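PDB 2HJ0: putative citrate lyase, alfa subunit from Streptococcus mutans, which is a putative member of the citrate lyase alpha-subunit (CitF) family, an alpha/beta protein built around two mixed beta-sheets. Local coordinates for residues V322-D327 against A343-E348. Residues are numbered along the deposited sequence; the frame is centred on the assembly and turned at random.
Sequences VDKILD and AEKHYE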
loop_
_atom_site.group_PDB
_atom_site.type_symbol
_atom_site.label_atom_id
_atom_site.label_comp_id
_atom_site.label_asym_id
_atom_site.label_seq_id
_atom_site.Cartn_x
_atom_site.Cartn_y
_atom_site.Cartn_z
ATOM N N VAL A 322 18.146 -17.483 9.139
ATOM C CA VAL A 322 16.898 -16.776 9.345
ATOM C C VAL A 322 16.208 -16.758 7.983
ATOM O O VAL A 322 16.766 -16.295 6.985
ATOM C CB VAL A 322 17.135 -15.328 9.902
ATOM C CG1 VAL A 322 17.990 -14.512 8.950
ATOM C CG2 VAL A 322 15.808 -14.641 10.139
ATOM N N ASP A 323 14.996 -17.293 7.951
ATOM C CA ASP A 323 14.238 -17.391 6.720
ATOM C C ASP A 323 13.879 -16.079 6.032
ATOM O O ASP A 323 14.156 -15.906 4.851
ATOM C CB ASP A 323 12.964 -18.196 6.949
ATOM C CG ASP A 323 12.336 -18.620 5.655
ATOM O OD1 ASP A 323 12.985 -19.406 4.928
ATOM O OD2 ASP A 323 11.214 -18.165 5.342
ATOM N N LYS A 324 13.246 -15.166 6.757
ATOM C CA LYS A 324 12.866 -13.892 6.177
ATOM C C LYS A 324 13.345 -12.771 7.065
ATOM O O LYS A 324 13.806 -13.001 8.175
ATOM C CB LYS A 324 11.358 -13.786 6.070
ATOM C CG LYS A 324 10.704 -14.827 5.221
ATOM C CD LYS A 324 10.688 -14.413 3.774
ATOM C CE LYS A 324 9.856 -15.373 2.958
ATOM N NZ LYS A 324 8.484 -15.535 3.492
ATOM N N ILE A 325 13.220 -11.548 6.580
ATOM C CA ILE A 325 13.616 -10.388 7.363
ATOM C C ILE A 325 12.739 -9.185 6.981
ATOM O O ILE A 325 12.672 -8.784 5.809
ATOM C CB ILE A 325 15.126 -10.088 7.182
ATOM C CG1 ILE A 325 15.438 -8.657 7.565
ATOM C CG2 ILE A 325 15.543 -10.296 5.758
ATOM C CD1 ILE A 325 16.879 -8.337 7.284
ATOM N N LEU A 326 12.036 -8.647 7.980
ATOM C CA LEU A 326 11.146 -7.493 7.791
ATOM C C LEU A 326 11.934 -6.248 8.176
ATOM O O LEU A 326 12.480 -6.165 9.274
ATOM C CB LEU A 326 9.889 -7.637 8.654
ATOM C CG LEU A 326 9.174 -8.981 8.488
ATOM C CD1 LEU A 326 7.938 -9.006 9.361
ATOM C CD2 LEU A 326 8.813 -9.200 7.040
ATOM N N ASP A 327 11.978 -5.281 7.266
ATOM C CA ASP A 327 12.778 -4.067 7.443
ATOM C C ASP A 327 12.001 -2.750 7.454
ATOM O O ASP A 327 11.344 -2.402 6.473
ATOM C CB ASP A 327 13.819 -4.024 6.309
ATOM C CG ASP A 327 14.892 -2.978 6.517
ATOM O OD1 ASP A 327 14.618 -1.934 7.138
ATOM O OD2 ASP A 327 16.022 -3.208 6.033
ATOM N N ALA A 343 15.539 -9.887 -2.611
ATOM C CA ALA A 343 14.109 -9.576 -2.679
ATOM C C ALA A 343 13.245 -10.679 -2.093
ATOM O O ALA A 343 13.648 -11.836 -2.057
ATOM C CB ALA A 343 13.702 -9.315 -4.114
ATOM N N GLU A 344 12.052 -10.301 -1.641
ATOM C CA GLU A 344 11.079 -11.217 -1.031
ATOM C C GLU A 344 11.545 -11.716 0.338
ATOM O O GLU A 344 10.789 -11.651 1.300
ATOM C CB GLU A 344 10.782 -12.402 -1.965
ATOM C CG GLU A 344 11.422 -13.714 -1.553
ATOM C CD GLU A 344 11.940 -14.498 -2.740
ATOM O OE1 GLU A 344 12.424 -15.637 -2.537
ATOM O OE2 GLU A 344 11.866 -13.966 -3.874
ATOM N N LYS A 345 12.788 -12.192 0.417
ATOM C CA LYS A 345 13.361 -12.698 1.663
ATOM C C LYS A 345 13.678 -11.531 2.603
ATOM O O LYS A 345 13.746 -11.690 3.819
ATOM C CB LYS A 345 14.643 -13.481 1.377
ATOM C CG LYS A 345 14.478 -14.627 0.400
ATOM C CD LYS A 345 13.917 -15.880 1.043
ATOM C CE LYS A 345 14.989 -16.624 1.840
ATOM N NZ LYS A 345 14.460 -17.899 2.429
ATOM N N HIS A 346 13.898 -10.360 2.022
ATOM C CA HIS A 346 14.181 -9.154 2.796
ATOM C C HIS A 346 13.106 -8.170 2.329
ATOM O O HIS A 346 13.247 -7.550 1.267
ATOM C CB HIS A 346 15.591 -8.641 2.477
ATOM C CG HIS A 346 16.046 -7.518 3.357
ATOM N ND1 HIS A 346 17.354 -7.087 3.394
ATOM C CD2 HIS A 346 15.366 -6.724 4.219
ATOM C CE1 HIS A 346 17.462 -6.077 4.238
ATOM N NE2 HIS A 346 16.271 -5.836 4.753
ATOM N N TYR A 347 12.034 -8.043 3.119
ATOM C CA TYR A 347 10.896 -7.192 2.766
ATOM C C TYR A 347 10.762 -5.863 3.501
ATOM O O TYR A 347 10.999 -5.766 4.700
ATOM C CB TYR A 347 9.592 -7.974 2.946
ATOM C CG TYR A 347 8.613 -7.814 1.808
ATOM C CD1 TYR A 347 8.866 -8.395 0.568
ATOM C CD2 TYR A 347 7.424 -7.087 1.974
ATOM C CE1 TYR A 347 7.957 -8.262 -0.487
ATOM C CE2 TYR A 347 6.505 -6.943 0.921
ATOM C CZ TYR A 347 6.780 -7.537 -0.307
ATOM O OH TYR A 347 5.879 -7.413 -1.346
ATOM N N GLU A 348 10.343 -4.844 2.762
ATOM C CA GLU A 348 10.158 -3.509 3.308
ATOM C C GLU A 348 8.756 -3.346 3.909
ATOM O O GLU A 348 7.766 -3.774 3.320
ATOM C CB GLU A 348 10.386 -2.490 2.194
ATOM C CG GLU A 348 10.124 -1.040 2.556
ATOM C CD GLU A 348 10.255 -0.118 1.347
ATOM O OE1 GLU A 348 10.990 0.895 1.444
ATOM O OE2 GLU A 348 9.623 -0.407 0.301
#
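Glu344 and Lys324 meet where two parallel strands begin to pair, the two neighbouring strands of a beta-alpha-beta crossover: the chain leaves 322-327, runs through helix 333-341 and returns as 346-348, an outermost strand of its mixed sheet within this chain. Glu344 O lies against Lys324 CD and is hydrogen-bonded to Thr216 of the second subunit. Lys345 sends its chain, bent at CB-CG and again at CG-CD, across Asp323 at about a right angle; NZ makes weak bonds to Asp323 O and, as a salt bridge, to Asp323 OD1 at 3.3 Å. Its carbonyl receives a weak bond from Ile325 N. His346 lies on the same face of the sheet as Ile325 and Asp327; its CG is anti to the backbone N (chi1 -172°). Ile325 CD1 sits over one ring face in a CH-pi contact, 3.7 Å from the centroid. At the ring's edge NE2 donates to Asp327 OD2, the carboxylate nearly coplanar with the imidazole, although the position of OD2 is less certain; ND1 bonds to Ser338. Tyr347 and Leu326 take the opposite side, where Leu326 CD2 approaches Tyr347 CB at 4.3 Å while the phenol OH bonds to Ile218 N of the second subunit. Tyr347 N donates to Ile325 O at 2.9 Å, and Tyr347 O accepts from Asp327 N, 2.8 Å and 161°. Glu348 pairs with Asp327, which also bonds through its backbone to Ile349; the Glu348 carboxylate is held by Ser219 and Leu190, and its CA is 3.6 Å from Asp327 O.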